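Local coordinates for acyl-CoA dehydrogenase (PDB 2Z1Q) that is an FAD-dependent acyl-CoA dehydrogenase, oxidising saturated acyl-CoA thioesters to 2,3-dehydroacyl-CoA, at the interface of chains A and B. Residues are numbered along the deposited sequence; one frame, centred on the assembly and turned at random. Chains: chain A/B, Acyl-CoA dehydrogenase.

The centres of the C-alpha atoms of contact 1 and contact 2 lie about 17 Å apart in the two-fold symmetric A-B interface, so each has a twin. Helix 383-392 of chain B serves both: B:Glu385, B:Tyr388 and B:Arg389 in contact 1, B:Arg392 at its end in contact 2. Chain A brings a loop methionine and A:Arg389 of helix 383-391 to contact 1; in contact 2 its helix 348-373 also meets 3-10 helix 393-395 and helix 401-407. Contact 1 combines packing with bonds to backbone carbonyls; contact 2 is mainly charged and polar. This is consistent with a dimer, though the deposited assembly alone does not prove it.

Contact 1: the interface of chains A and B. Residues chain A 222-223, 389; chain B 377-378, 385, 388-389.
With CG anti to the backbone N (chi1 -175°) and a bend only at chi3 (-57°), A:Met223 reaches across the subunit interface from its loop to B:Tyr388, placing SD 3.4 Å from the ring carbon CD2. The B:Tyr388 side chain, itself extended from its helix, meets the methionine at about a right angle. Nearer the backbone, A:Met223 CB sits over one face of the B:Tyr378 ring, 3.8 Å from its centroid and displaced toward the rim, a CH-pi contact.

Two hydrogen bonds to backbone carbonyls cross the interface here. A:Met223 N donates to B:Tyr378 O at 2.9 Å, while the phenol OH of B:Tyr378 donates to A:Arg389 O at 2.8 Å, approaching from above the carbonyl plane. The tyrosine is thus tied to chain A at its backbone and at its hydroxyl.

One arginine bonds the methionine's carbonyl; the other holds a neighbouring acid. A:Arg389 NH1 donates to A:Met223 O at 3.0 Å, in the carbonyl plane and on a lone pair. B:Arg389 grips the B:Glu385 carboxylate side-on, with NE 2.8 Å from OE2 and NH2 2.9 Å from OE1, which steadies the acid alongside A:Met223. The CD atoms of A:Arg389 and B:Arg389 pack 3.9 Å apart, their guanidinium planes 77° from parallel.

The A:Met223 loop therefore lies against helix 383-392 and the 3-10 helix 374-378 of chain B, with helix 383-391 of chain A at its flank.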
ATOM      1  N   LYS A 222       5.571  -1.017  17.397  1.00 24.81           N
ATOM      2  CA  LYS A 222       4.676  -0.855  16.242  1.00 24.19           C
ATOM      3  C   LYS A 222       5.321  -0.549  14.888  1.00 23.14           C
ATOM      4  O   LYS A 222       6.484  -0.175  14.813  1.00 19.35           O
ATOM      5  CB  LYS A 222       3.634   0.238  16.517  1.00 25.22           C
ATOM      6  CG  LYS A 222       2.639  -0.053  17.638  1.00 27.85           C
ATOM      7  CD  LYS A 222       2.865   0.861  18.818  1.00 28.51           C
ATOM      8  CE  LYS A 222       2.619   2.315  18.464  1.00 28.58           C
ATOM      9  NZ  LYS A 222       2.997   3.197  19.599  1.00 23.97           N
ATOM     10  N   MET A 223       4.539  -0.701  13.818  1.00 23.08           N
ATOM     11  CA  MET A 223       5.034  -0.416  12.470  1.00 21.56           C
ATOM     12  C   MET A 223       5.283   1.085  12.350  1.00 20.45           C
ATOM     13  O   MET A 223       6.280   1.512  11.772  1.00 18.87           O
ATOM     14  CB  MET A 223       4.033  -0.832  11.369  1.00 21.91           C
ATOM     15  CG  MET A 223       4.621  -0.641   9.957  1.00 24.02           C
ATOM     16  SD  MET A 223       3.468  -0.869   8.606  1.00 24.68           S
ATOM     17  CE  MET A 223       2.896  -2.525   8.920  1.00 27.51           C
ATOM     18  N   ARG A 389       4.634   4.377   7.034  1.00 14.92           N
ATOM     19  CA  ARG A 389       4.372   3.447   8.125  1.00 16.12           C
ATOM     20  C   ARG A 389       3.249   3.967   9.025  1.00 17.43           C
ATOM     21  O   ARG A 389       2.381   3.208   9.432  1.00 15.34           O
ATOM     22  CB  ARG A 389       5.631   3.210   8.959  1.00 17.24           C
ATOM     23  CG  ARG A 389       6.655   2.308   8.287  1.00 18.91           C
ATOM     24  CD  ARG A 389       7.895   2.111   9.173  1.00 20.33           C
ATOM     25  NE  ARG A 389       8.718   3.321   9.275  1.00 21.23           N
ATOM     26  CZ  ARG A 389       8.772   4.129  10.338  1.00 23.82           C
ATOM     27  NH1 ARG A 389       8.055   3.878  11.427  1.00 20.76           N
ATOM     28  NH2 ARG A 389       9.577   5.190  10.321  1.00 24.80           N
TER
ATOM     29  N   GLY B 377      -1.627  -6.692  12.914  1.00 23.05           N
ATOM     30  CA  GLY B 377      -0.851  -6.627  11.695  1.00 21.85           C
ATOM     31  C   GLY B 377       0.075  -5.420  11.746  1.00 22.30           C
ATOM     32  O   GLY B 377       0.958  -5.273  10.915  1.00 21.41           O
ATOM     33  N   TYR B 378      -0.144  -4.559  12.738  1.00 22.44           N
ATOM     34  CA  TYR B 378       0.654  -3.346  12.916  1.00 22.76           C
ATOM     35  C   TYR B 378       1.714  -3.581  14.000  1.00 22.92           C
ATOM     36  O   TYR B 378       2.482  -2.673  14.342  1.00 22.52           O
ATOM     37  CB  TYR B 378      -0.268  -2.189  13.339  1.00 22.57           C
ATOM     38  CG  TYR B 378       0.268  -0.800  13.028  1.00 25.71           C
ATOM     39  CD1 TYR B 378       0.365  -0.348  11.707  1.00 25.97           C
ATOM     40  CD2 TYR B 378       0.688   0.063  14.051  1.00 26.53           C
ATOM     41  CE1 TYR B 378       0.868   0.915  11.411  1.00 25.19           C
ATOM     42  CE2 TYR B 378       1.185   1.325  13.766  1.00 25.65           C
ATOM     43  CZ  TYR B 378       1.275   1.746  12.444  1.00 25.77           C
ATOM     44  OH  TYR B 378       1.783   2.993  12.159  1.00 22.81           O
ATOM     45  N   GLU B 385       3.721  -8.040   9.732  1.00 23.01           N
ATOM     46  CA  GLU B 385       4.146  -6.648   9.880  1.00 22.29           C
ATOM     47  C   GLU B 385       5.473  -6.426   9.140  1.00 23.46           C
ATOM     48  O   GLU B 385       5.621  -5.456   8.378  1.00 23.15           O
ATOM     49  CB  GLU B 385       4.256  -6.338  11.376  1.00 21.32           C
ATOM     50  CG  GLU B 385       4.468  -4.893  11.759  1.00 20.93           C
ATOM     51  CD  GLU B 385       5.910  -4.479  11.645  1.00 23.90           C
ATOM     52  OE1 GLU B 385       6.798  -5.356  11.781  1.00 22.28           O
ATOM     53  OE2 GLU B 385       6.162  -3.277  11.435  1.00 24.36           O
ATOM     54  N   TYR B 388       5.057  -6.607   5.294  1.00 17.58           N
ATOM     55  CA  TYR B 388       4.498  -5.397   4.711  1.00 15.71           C
ATOM     56  C   TYR B 388       5.652  -4.430   4.452  1.00 17.54           C
ATOM     57  O   TYR B 388       5.729  -3.816   3.384  1.00 17.22           O
ATOM     58  CB  TYR B 388       3.515  -4.745   5.676  1.00 16.98           C
ATOM     59  CG  TYR B 388       2.882  -3.475   5.145  1.00 19.61           C
ATOM     60  CD1 TYR B 388       1.803  -3.537   4.268  1.00 19.21           C
ATOM     61  CD2 TYR B 388       3.365  -2.213   5.514  1.00 19.20           C
ATOM     62  CE1 TYR B 388       1.212  -2.386   3.771  1.00 18.14           C
ATOM     63  CE2 TYR B 388       2.773  -1.048   5.019  1.00 20.14           C
ATOM     64  CZ  TYR B 388       1.694  -1.152   4.146  1.00 19.85           C
ATOM     65  OH  TYR B 388       1.059  -0.049   3.633  1.00 20.44           O
ATOM     66  N   ARG B 389       6.560  -4.295   5.416  1.00 16.87           N
ATOM     67  CA  ARG B 389       7.676  -3.383   5.224  1.00 17.13           C
ATOM     68  C   ARG B 389       8.702  -3.892   4.196  1.00 19.72           C
ATOM     69  O   ARG B 389       9.132  -3.126   3.322  1.00 16.93           O
ATOM     70  CB  ARG B 389       8.345  -3.063   6.565  1.00 16.60           C
ATOM     71  CG  ARG B 389       7.527  -2.097   7.444  1.00 14.22           C
ATOM     72  CD  ARG B 389       8.230  -1.721   8.755  1.00 14.87           C
ATOM     73  NE  ARG B 389       8.302  -2.881   9.631  1.00 16.10           N
ATOM     74  CZ  ARG B 389       9.381  -3.647   9.777  1.00 18.91           C
ATOM     75  NH1 ARG B 389      10.514  -3.375   9.131  1.00 17.76           N
ATOM     76  NH2 ARG B 389       9.312  -4.732  10.523  1.00 18.48           N
TER

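Contact 2: the interface of chains A and B. Residues chain A 367, 370-371; chain B 392, 395-396, 401-402.
A:Asp367 and B:Arg395 meet end-on, their carboxylate and guanidinium planes 48° apart, in the two-fold interface of this acyl-CoA dehydrogenase family member, where helix 348-373 of chain A faces the end of helix 383-392, the 3-10 helix 393-395 and helix 401-407 of chain B. They form a two-pronged salt bridge, each guanidinium nitrogen donating to one carboxylate oxygen. NH1 of B:Arg395 lies 2.6 Å from A:Asp367 OD1, on its syn lone pair, and NH2 lies 2.7 Å from OD2, also on the syn side but out of the carboxylate plane.

B:Arg392 forms a second salt bridge to the same acid from another direction. Its NH1 stands above the carboxylate plane, donating to A:Asp367 OD1 at 2.8 Å, and also donates to the backbone O of A:Asp367. A:Asp367 OD1 thus accepts from both arginines, and the shared negative charge probably eases their close approach. One face of the B:Arg392 guanidinium is covered toward its rim by CG1 of A:Val370; NH1 of B:Arg395 lies over the opposite face.

The A:Gln371 amide is turned nearly coplanar with the B:Arg392 guanidinium, 19° apart. NH2 of B:Arg392 donates to A:Gln371 OE1 at 2.8 Å, nearly in line with the C=O bond. A leucine in place of B:Arg392 would probably leave A:Gln371 OE1 without this donor and A:Asp367 with less positive charge to balance it.

A bend at chi2 (60°) in A:Gln371 turns its amide toward chain B, and having partners at both ends is likely to hold it in this orientation. NE2 donates to B:Glu402 OE1 at 2.9 Å, on the syn lone pair. The same nitrogen of A:Gln371 donates to B:Arg395 O at 3.2 Å from above the carbonyl plane.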
ATOM      1  N   ASP A 367       1.783   6.142  -0.388  1.00 17.74           N
ATOM      2  CA  ASP A 367       2.366   5.071  -1.198  1.00 17.27           C
ATOM      3  C   ASP A 367       3.110   5.655  -2.382  1.00 18.09           C
ATOM      4  O   ASP A 367       4.281   5.330  -2.603  1.00 17.20           O
ATOM      5  CB  ASP A 367       1.284   4.105  -1.717  1.00 17.95           C
ATOM      6  CG  ASP A 367       1.861   2.972  -2.584  1.00 21.88           C
ATOM      7  OD1 ASP A 367       2.865   2.346  -2.160  1.00 20.39           O
ATOM      8  OD2 ASP A 367       1.308   2.713  -3.680  1.00 26.01           O
ATOM      9  N   VAL A 370       6.238   7.645  -1.543  1.00 21.05           N
ATOM     10  CA  VAL A 370       7.464   6.846  -1.422  1.00 19.75           C
ATOM     11  C   VAL A 370       7.987   6.566  -2.825  1.00 20.78           C
ATOM     12  O   VAL A 370       9.191   6.706  -3.090  1.00 21.90           O
ATOM     13  CB  VAL A 370       7.207   5.491  -0.696  1.00 20.01           C
ATOM     14  CG1 VAL A 370       8.465   4.598  -0.729  1.00 19.97           C
ATOM     15  CG2 VAL A 370       6.810   5.755   0.752  1.00 19.62           C
ATOM     16  N   GLN A 371       7.080   6.198  -3.729  1.00 18.20           N
ATOM     17  CA  GLN A 371       7.473   5.884  -5.091  1.00 19.14           C
ATOM     18  C   GLN A 371       8.244   7.034  -5.746  1.00 18.98           C
ATOM     19  O   GLN A 371       9.288   6.801  -6.341  1.00 19.50           O
ATOM     20  CB  GLN A 371       6.251   5.508  -5.934  1.00 18.16           C
ATOM     21  CG  GLN A 371       6.591   4.735  -7.199  1.00 16.31           C
ATOM     22  CD  GLN A 371       7.318   3.416  -6.920  1.00 18.40           C
ATOM     23  OE1 GLN A 371       7.184   2.838  -5.839  1.00 21.43           O
ATOM     24  NE2 GLN A 371       8.066   2.932  -7.895  1.00 17.20           N
TER
ATOM     25  N   ARG B 392       7.690  -3.362   0.293  1.00 21.45           N
ATOM     26  CA  ARG B 392       7.755  -2.020  -0.274  1.00 21.78           C
ATOM     27  C   ARG B 392       8.933  -1.742  -1.233  1.00 21.08           C
ATOM     28  O   ARG B 392       8.765  -1.057  -2.250  1.00 20.63           O
ATOM     29  CB  ARG B 392       7.753  -0.990   0.873  1.00 22.13           C
ATOM     30  CG  ARG B 392       6.895   0.243   0.609  1.00 24.49           C
ATOM     31  CD  ARG B 392       7.138   0.689  -0.787  1.00 25.73           C
ATOM     32  NE  ARG B 392       6.185   1.614  -1.367  1.00 23.17           N
ATOM     33  CZ  ARG B 392       6.252   1.946  -2.649  1.00 21.52           C
ATOM     34  NH1 ARG B 392       5.390   2.799  -3.191  1.00 22.95           N
ATOM     35  NH2 ARG B 392       7.186   1.379  -3.396  1.00 18.33           N
ATOM     36  N   ARG B 395       8.983  -2.595  -5.660  1.00 23.43           N
ATOM     37  CA  ARG B 395       8.525  -1.768  -6.775  1.00 25.08           C
ATOM     38  C   ARG B 395       9.603  -0.762  -7.188  1.00 24.92           C
ATOM     39  O   ARG B 395       9.420   0.014  -8.131  1.00 25.83           O
ATOM     40  CB  ARG B 395       7.236  -1.044  -6.384  1.00 25.38           C
ATOM     41  CG  ARG B 395       6.033  -1.977  -6.220  1.00 28.28           C
ATOM     42  CD  ARG B 395       5.031  -1.412  -5.204  1.00 31.32           C
ATOM     43  NE  ARG B 395       4.451  -0.137  -5.621  1.00 29.09           N
ATOM     44  CZ  ARG B 395       3.711   0.639  -4.834  1.00 28.19           C
ATOM     45  NH1 ARG B 395       3.452   0.287  -3.589  1.00 25.48           N
ATOM     46  NH2 ARG B 395       3.229   1.783  -5.302  1.00 30.93           N
ATOM     47  N   ILE B 396      10.729  -0.779  -6.479  1.00 24.83           N
ATOM     48  CA  ILE B 396      11.844   0.123  -6.785  1.00 24.97           C
ATOM     49  C   ILE B 396      13.036  -0.636  -7.372  1.00 24.63           C
ATOM     50  O   ILE B 396      13.649  -0.172  -8.341  1.00 25.14           O
ATOM     51  CB  ILE B 396      12.257   0.888  -5.527  1.00 25.93           C
ATOM     52  CG1 ILE B 396      11.067   1.728  -5.081  1.00 26.20           C
ATOM     53  CG2 ILE B 396      13.478   1.774  -5.788  1.00 25.19           C
ATOM     54  CD1 ILE B 396      11.298   2.459  -3.820  1.00 27.02           C
ATOM     55  N   ASN B 401       8.972   0.554 -11.162  1.00 18.93           N
ATOM     56  CA  ASN B 401       7.907   0.086 -12.032  1.00 19.94           C
ATOM     57  C   ASN B 401       7.574   1.100 -13.123  1.00 20.88           C
ATOM     58  O   ASN B 401       7.035   0.732 -14.167  1.00 22.12           O
ATOM     59  CB  ASN B 401       6.681  -0.281 -11.202  1.00 20.00           C
ATOM     60  CG  ASN B 401       6.865  -1.603 -10.481  1.00 21.54           C
ATOM     61  OD1 ASN B 401       7.884  -2.273 -10.664  1.00 20.79           O
ATOM     62  ND2 ASN B 401       5.893  -1.989  -9.676  1.00 23.79           N
ATOM     63  N   GLU B 402       7.901   2.373 -12.880  1.00 20.62           N
ATOM     64  CA  GLU B 402       7.685   3.420 -13.881  1.00 22.11           C
ATOM     65  C   GLU B 402       8.637   3.119 -15.047  1.00 21.87           C
ATOM     66  O   GLU B 402       8.215   3.028 -16.199  1.00 23.48           O
ATOM     67  CB  GLU B 402       8.002   4.813 -13.309  1.00 20.57           C
ATOM     68  CG  GLU B 402       6.998   5.343 -12.275  1.00 23.28           C
ATOM     69  CD  GLU B 402       7.005   4.566 -10.979  1.00 22.29           C
ATOM     70  OE1 GLU B 402       8.056   4.530 -10.304  1.00 23.39           O
ATOM     71  OE2 GLU B 402       5.960   3.984 -10.631  1.00 24.62           O
TER